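Long-range contact in EreC (Klebsiella pneumoniae, PDB 6XCQ), which probably inactivates macrolide antibiotics such as erythromycin by hydrolysing the ester bond of their lactone ring, and so confers resistance: residues D178-L188 / A218-L229. The protein carries 1 engineered substitution. Numbering follows the deposited sequence. Where two conformers were deposited one is given.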
ATOM      1  N   ASP A 178     -27.425  15.684   2.552  1.00 20.63           N
ATOM      2  CA  ASP A 178     -28.536  14.744   2.673  1.00 25.02           C
ATOM      3  C   ASP A 178     -28.866  14.535   4.144  1.00 22.74           C
ATOM      4  O   ASP A 178     -28.702  13.437   4.693  1.00 22.31           O
ATOM      5  CB  ASP A 178     -28.205  13.416   1.961  1.00 16.26           C
ATOM      6  CG  ASP A 178     -29.387  12.424   1.946  1.00 27.50           C
ATOM      7  OD1 ASP A 178     -30.566  12.828   1.945  1.00 22.98           O
ATOM      8  OD2 ASP A 178     -29.141  11.208   1.933  1.00 24.36           O
ATOM      9  N   HIS A 179     -29.329  15.603   4.798  1.00 19.94           N
ATOM     10  CA  HIS A 179     -29.544  15.557   6.241  1.00 23.42           C
ATOM     11  C   HIS A 179     -30.572  14.509   6.654  1.00 20.29           C
ATOM     12  O   HIS A 179     -30.535  14.048   7.800  1.00 26.64           O
ATOM     13  CB  HIS A 179     -29.967  16.937   6.760  1.00 34.00           C
ATOM     14  CG  HIS A 179     -29.872  17.071   8.248  1.00 40.32           C
ATOM     15  ND1 HIS A 179     -30.836  16.581   9.103  1.00 45.36           N
ATOM     16  CD2 HIS A 179     -28.917  17.624   9.036  1.00 51.07           C
ATOM     17  CE1 HIS A 179     -30.484  16.830  10.351  1.00 43.33           C
ATOM     18  NE2 HIS A 179     -29.325  17.466  10.339  1.00 36.32           N
ATOM     19  N   LEU A 180     -31.452  14.094   5.736  1.00 19.82           N
ATOM     20  CA  LEU A 180     -32.451  13.068   6.037  1.00 16.96           C
ATOM     21  C   LEU A 180     -31.827  11.776   6.544  1.00 29.24           C
ATOM     22  O   LEU A 180     -32.472  11.031   7.289  1.00 26.32           O
ATOM     23  CB  LEU A 180     -33.283  12.761   4.791  1.00 20.85           C
ATOM     24  CG  LEU A 180     -34.274  13.837   4.342  1.00 28.93           C
ATOM     25  CD1 LEU A 180     -34.813  13.522   2.947  1.00 22.54           C
ATOM     26  CD2 LEU A 180     -35.386  13.969   5.362  1.00 24.29           C
ATOM     27  N   ILE A 181     -30.596  11.468   6.141  1.00 27.27           N
ATOM     28  CA  ILE A 181     -29.974  10.204   6.520  1.00 27.49           C
ATOM     29  C   ILE A 181     -28.898  10.402   7.586  1.00 30.87           C
ATOM     30  O   ILE A 181     -28.176   9.456   7.926  1.00 32.82           O
ATOM     31  CB  ILE A 181     -29.435   9.458   5.278  1.00 29.68           C
ATOM     32  CG1 ILE A 181     -29.352   7.951   5.536  1.00 35.44           C
ATOM     33  CG2 ILE A 181     -28.080  10.013   4.812  1.00 23.15           C
ATOM     34  CD1 ILE A 181     -30.647   7.220   5.315  1.00 29.61           C
ATOM     35  N   LYS A 182     -28.793  11.606   8.148  1.00 25.96           N
ATOM     36  CA  LYS A 182     -27.816  11.849   9.207  1.00 23.26           C
ATOM     37  C   LYS A 182     -28.058  11.051  10.487  1.00 32.14           C
ATOM     38  O   LYS A 182     -27.063  10.646  11.116  1.00 37.23           O
ATOM     39  CB  LYS A 182     -27.762  13.349   9.517  1.00 31.74           C
ATOM     40  CG  LYS A 182     -26.922  13.710  10.733  1.00 47.16           C
ATOM     41  CD  LYS A 182     -25.765  14.623  10.370  1.00 45.91           C
ATOM     42  CE  LYS A 182     -25.258  15.383  11.585  1.00 51.05           C
ATOM     43  NZ  LYS A 182     -24.884  14.482  12.709  1.00 36.75           N
ATOM     44  N   PRO A 183     -29.292  10.815  10.953  1.00 35.96           N
ATOM     45  CA  PRO A 183     -29.439   9.948  12.138  1.00 35.79           C
ATOM     46  C   PRO A 183     -28.879   8.552  11.912  1.00 30.93           C
ATOM     47  O   PRO A 183     -28.266   7.964  12.810  1.00 32.00           O
ATOM     48  CB  PRO A 183     -30.956   9.914  12.366  1.00 31.47           C
ATOM     49  CG  PRO A 183     -31.483  11.118  11.682  1.00 30.25           C
ATOM     50  CD  PRO A 183     -30.589  11.366  10.515  1.00 37.71           C
ATOM     51  N   HIS A 184     -29.085   8.017  10.710  1.00 29.74           N
ATOM     52  CA  HIS A 184     -28.581   6.696  10.357  1.00 25.43           C
ATOM     53  C   HIS A 184     -27.053   6.657  10.396  1.00 33.92           C
ATOM     54  O   HIS A 184     -26.470   5.696  10.907  1.00 29.06           O
ATOM     55  CB  HIS A 184     -29.143   6.322   8.981  1.00 31.74           C
ATOM     56  CG  HIS A 184     -28.758   4.960   8.495  1.00 47.25           C
ATOM     57  ND1 HIS A 184     -29.521   3.838   8.737  1.00 44.19           N
ATOM     58  CD2 HIS A 184     -27.712   4.546   7.738  1.00 40.60           C
ATOM     59  CE1 HIS A 184     -28.950   2.788   8.170  1.00 43.71           C
ATOM     60  NE2 HIS A 184     -27.852   3.192   7.555  1.00 30.22           N
ATOM     61  N   VAL A 185     -26.386   7.703   9.888  1.00 25.93           N
ATOM     62  CA  VAL A 185     -24.924   7.765   9.965  1.00 29.53           C
ATOM     63  C   VAL A 185     -24.467   7.835  11.416  1.00 39.04           C
ATOM     64  O   VAL A 185     -23.446   7.240  11.791  1.00 23.55           O
ATOM     65  CB  VAL A 185     -24.378   8.962   9.156  1.00 29.51           C
ATOM     66  CG1 VAL A 185     -22.883   9.199   9.458  1.00 20.24           C
ATOM     67  CG2 VAL A 185     -24.590   8.752   7.672  1.00 24.04           C
ATOM     68  N   ASP A 186     -25.208   8.565  12.252  1.00 26.17           N
ATOM     69  CA  ASP A 186     -24.806   8.734  13.645  1.00 31.34           C
ATOM     70  C   ASP A 186     -25.037   7.458  14.444  1.00 23.85           C
ATOM     71  O   ASP A 186     -24.247   7.124  15.335  1.00 35.94           O
ATOM     72  CB  ASP A 186     -25.557   9.912  14.262  1.00 31.59           C
ATOM     73  CG  ASP A 186     -25.082  11.243  13.719  1.00 45.49           C
ATOM     74  OD1 ASP A 186     -23.853  11.451  13.632  1.00 51.18           O
ATOM     75  OD2 ASP A 186     -25.933  12.083  13.376  1.00 46.42           O
ATOM     76  N   GLU A 187     -26.108   6.727  14.132  1.00 24.06           N
ATOM     77  CA  GLU A 187     -26.278   5.401  14.711  1.00 23.39           C
ATOM     78  C   GLU A 187     -25.090   4.507  14.364  1.00 39.32           C
ATOM     79  O   GLU A 187     -24.546   3.815  15.233  1.00 37.25           O
ATOM     80  CB  GLU A 187     -27.590   4.793  14.215  1.00 32.29           C
ATOM     81  CG  GLU A 187     -27.911   3.421  14.777  1.00 46.78           C
ATOM     82  CD  GLU A 187     -29.375   3.268  15.155  1.00 44.61           C
ATOM     83  N   LEU A 188     -24.647   4.547  13.103  1.00 32.57           N
ATOM     84  CA  LEU A 188     -23.507   3.736  12.679  1.00 33.72           C
ATOM     85  C   LEU A 188     -22.245   4.116  13.434  1.00 33.46           C
ATOM     86  O   LEU A 188     -21.466   3.246  13.842  1.00 28.29           O
ATOM     87  CB  LEU A 188     -23.284   3.904  11.179  1.00 29.16           C
ATOM     88  CG  LEU A 188     -24.151   3.016  10.309  1.00 32.72           C
ATOM     89  CD1 LEU A 188     -23.902   3.377   8.856  1.00 28.53           C
ATOM     90  CD2 LEU A 188     -23.808   1.550  10.583  1.00 35.23           C
ATOM     91  N   ALA A 218     -24.554  -3.265  11.500  1.00 18.86           N
ATOM     92  CA  ALA A 218     -23.689  -2.215  10.968  1.00 21.03           C
ATOM     93  C   ALA A 218     -23.396  -2.448   9.492  1.00 20.15           C
ATOM     94  O   ALA A 218     -23.418  -1.508   8.688  1.00 19.12           O
ATOM     95  CB  ALA A 218     -22.389  -2.136  11.770  1.00 18.68           C
ATOM     96  N   ILE A 219     -23.118  -3.695   9.116  1.00 16.84           N
ATOM     97  CA  ILE A 219     -22.875  -4.018   7.713  1.00 21.65           C
ATOM     98  C   ILE A 219     -24.103  -3.676   6.874  1.00 21.63           C
ATOM     99  O   ILE A 219     -24.002  -3.051   5.811  1.00 19.54           O
ATOM    100  CB  ILE A 219     -22.484  -5.501   7.575  1.00 19.42           C
ATOM    101  CG1 ILE A 219     -21.080  -5.741   8.139  1.00 25.95           C
ATOM    102  CG2 ILE A 219     -22.572  -5.976   6.129  1.00 18.07           C
ATOM    103  CD1 ILE A 219     -20.779  -7.225   8.348  1.00 22.21           C
ATOM    104  N   SER A 220     -25.281  -4.087   7.340  0.54 16.60           N
ATOM    105  CA  SER A 220     -26.502  -3.758   6.614  0.54 21.57           C
ATOM    106  C   SER A 220     -26.725  -2.250   6.568  0.54 17.87           C
ATOM    107  O   SER A 220     -27.206  -1.717   5.559  0.54 21.18           O
ATOM    108  CB  SER A 220     -27.696  -4.464   7.256  0.54 22.91           C
ATOM    109  OG  SER A 220     -27.514  -5.872   7.238  0.54 24.56           O
ATOM    110  N   GLY A 221     -26.379  -1.549   7.650  1.00 16.33           N
ATOM    111  CA  GLY A 221     -26.543  -0.105   7.673  1.00 17.85           C
ATOM    112  C   GLY A 221     -25.700   0.584   6.618  1.00 20.87           C
ATOM    113  O   GLY A 221     -26.149   1.533   5.972  1.00 18.26           O
ATOM    114  N   VAL A 222     -24.473   0.093   6.408  1.00 16.21           N
ATOM    115  CA  VAL A 222     -23.606   0.686   5.398  1.00 16.04           C
ATOM    116  C   VAL A 222     -24.143   0.397   4.001  1.00 16.99           C
ATOM    117  O   VAL A 222     -24.145   1.277   3.133  1.00 13.02           O
ATOM    118  CB  VAL A 222     -22.155   0.198   5.586  1.00 18.53           C
ATOM    119  CG1 VAL A 222     -21.319   0.517   4.382  1.00 16.75           C
ATOM    120  CG2 VAL A 222     -21.539   0.878   6.811  1.00 16.76           C
ATOM    121  N   THR A 223     -24.640  -0.822   3.766  1.00 15.06           N
ATOM    122  CA  THR A 223     -25.229  -1.129   2.464  1.00 18.16           C
ATOM    123  C   THR A 223     -26.432  -0.225   2.169  1.00 21.44           C
ATOM    124  O   THR A 223     -26.571   0.295   1.056  1.00 15.43           O
ATOM    125  CB  THR A 223     -25.616  -2.612   2.412  1.00 16.70           C
ATOM    126  OG1 THR A 223     -24.419  -3.420   2.427  1.00 22.32           O
ATOM    127  CG2 THR A 223     -26.387  -2.929   1.169  1.00 13.41           C
ATOM    128  N   ARG A 224     -27.306  -0.021   3.157  0.63 20.69           N
ATOM    129  CA  ARG A 224     -28.440   0.881   2.961  0.63 18.10           C
ATOM    130  C   ARG A 224     -27.965   2.264   2.540  0.63 16.12           C
ATOM    131  O   ARG A 224     -28.491   2.855   1.587  0.63 18.70           O
ATOM    132  CB  ARG A 224     -29.277   0.968   4.241  0.63 18.71           C
ATOM    133  CG  ARG A 224     -30.610   1.721   4.084  0.63 25.29           C
ATOM    134  CD  ARG A 224     -30.519   3.183   4.532  0.63 25.20           C
ATOM    135  NE  ARG A 224     -31.816   3.737   4.906  0.63 17.30           N
ATOM    136  CZ  ARG A 224     -32.647   4.352   4.069  0.63 24.73           C
ATOM    137  NH1 ARG A 224     -32.334   4.487   2.781  0.63 16.78           N
ATOM    138  NH2 ARG A 224     -33.804   4.820   4.523  0.63 21.84           N
ATOM    139  N   LEU A 225     -26.949   2.788   3.228  1.00 16.33           N
ATOM    140  CA  LEU A 225     -26.431   4.113   2.903  1.00 17.35           C
ATOM    141  C   LEU A 225     -25.837   4.154   1.507  1.00 21.98           C
ATOM    142  O   LEU A 225     -26.009   5.138   0.785  1.00 16.71           O
ATOM    143  CB  LEU A 225     -25.362   4.523   3.915  1.00 21.46           C
ATOM    144  CG  LEU A 225     -25.848   5.434   5.029  1.00 40.02           C
ATOM    145  CD1 LEU A 225     -24.840   5.435   6.154  1.00 37.70           C
ATOM    146  CD2 LEU A 225     -26.101   6.841   4.504  1.00 37.79           C
ATOM    147  N   LYS A 226     -25.090   3.108   1.142  1.00 16.89           N
ATOM    148  CA  LYS A 226     -24.427   3.058  -0.156  1.00 16.47           C
ATOM    149  C   LYS A 226     -25.428   3.115  -1.298  1.00 15.31           C
ATOM    150  O   LYS A 226     -25.193   3.783  -2.314  1.00 14.41           O
ATOM    151  CB  LYS A 226     -23.629   1.768  -0.259  1.00  8.27           C
ATOM    152  CG  LYS A 226     -22.818   1.629  -1.527  1.00 20.87           C
ATOM    153  CD  LYS A 226     -22.192   0.248  -1.581  1.00 28.03           C
ATOM    154  CE  LYS A 226     -22.189  -0.307  -2.990  1.00 35.47           C
ATOM    155  NZ  LYS A 226     -20.982   0.127  -3.731  1.00 23.00           N
ATOM    156  N   LEU A 227     -26.523   2.371  -1.171  1.00 13.40           N
ATOM    157  CA  LEU A 227     -27.519   2.321  -2.238  1.00 14.37           C
ATOM    158  C   LEU A 227     -28.355   3.599  -2.288  1.00 14.68           C
ATOM    159  O   LEU A 227     -28.759   4.036  -3.372  1.00 14.02           O
ATOM    160  CB  LEU A 227     -28.413   1.093  -2.047  1.00 17.90           C
ATOM    161  CG  LEU A 227     -27.994  -0.250  -2.673  1.00 23.38           C
ATOM    162  CD1 LEU A 227     -26.522  -0.512  -2.547  1.00 14.97           C
ATOM    163  CD2 LEU A 227     -28.785  -1.395  -2.053  1.00 23.07           C
ATOM    164  N   ARG A 228     -28.619   4.217  -1.141  1.00 17.62           N
ATOM    165  CA  ARG A 228     -29.338   5.485  -1.163  1.00 21.03           C
ATOM    166  C   ARG A 228     -28.511   6.561  -1.860  1.00 16.12           C
ATOM    167  O   ARG A 228     -29.019   7.286  -2.724  1.00 14.37           O
ATOM    168  CB  ARG A 228     -29.715   5.924   0.252  1.00 18.16           C
ATOM    169  CG  ARG A 228     -30.401   7.300   0.252  1.00 16.77           C
ATOM    170  CD  ARG A 228     -30.769   7.793   1.652  1.00 23.07           C
ATOM    171  NE  ARG A 228     -31.207   9.191   1.648  1.00 18.91           N
ATOM    172  CZ  ARG A 228     -32.449   9.600   1.373  1.00 27.48           C
ATOM    173  NH1 ARG A 228     -33.397   8.725   1.045  1.00 19.64           N
ATOM    174  NH2 ARG A 228     -32.740  10.897   1.396  1.00 18.24           N
ATOM    175  N   LEU A 229     -27.218   6.648  -1.532  1.00 14.70           N
ATOM    176  CA  LEU A 229     -26.393   7.706  -2.111  1.00 18.07           C
ATOM    177  C   LEU A 229     -26.265   7.540  -3.614  1.00 14.26           C
ATOM    178  O   LEU A 229     -26.340   8.521  -4.363  1.00 14.10           O
ATOM    179  CB  LEU A 229     -25.003   7.719  -1.471  1.00 18.64           C
ATOM    180  CG  LEU A 229     -24.805   8.638  -0.263  1.00 36.46           C
ATOM    181  CD1 LEU A 229     -24.486  10.055  -0.694  1.00 39.03           C
ATOM    182  CD2 LEU A 229     -26.027   8.625   0.631  1.00 41.18           C
TER
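Arg228 meets Asp178 side-on, with NE and NH2 each donating to a different carboxylate oxygen. Arg228 NE reaches OD2 of Asp178 at 2.9 Å, and NH2 of Arg228 reaches OD1 of Asp178 at 3.0 Å. Both bonds are nearly straight and use syn lone pairs, and the carboxylate and guanidinium planes lie only 15° apart. The extended Arg228 chain, from CG to NE, spans the gap to Asp178, the residue just after helix 164-177. The two bonds fix the rotation of the carboxylate and keep it nearly coplanar with the guanidinium.

His184 makes the second polar link. Its CG stands anti to the backbone N (chi1 -178°), which carries the ring toward helix 212-231. There His184 NE2 donates to Gly221 O at 2.9 Å, with the acceptor in the ring plane. That oxygen also accepts from Leu225 N, and the two donors approach opposite faces of the carbonyl plane. Leu225 CD1 meets the ring edge at CD2 of His184, 3.4 Å away. In the conformer given, Arg224 CD lies over one ring face in a CH-pi contact, and Ile181 CD1 lies over the centre of the Arg224 guanidinium.

Inside, the two methyls of Leu225 part: CD2 packs on Ile181 CG1 at 3.6 Å, and CD1 passes the histidine edge to Leu188 CD1 at 3.5 Å. Leu188 fits as a knob into the hole formed by Ala218, Gly221, Val222 and Leu225. Ile181, Val185 and Leu188 also touch helix 164-177. The contact is an antiparallel helix pair, 150° between directions, with Leu188 as a knob in a hole, part of a helical bundle beside the central mixed sheet of this erythromycin esterase-family protein.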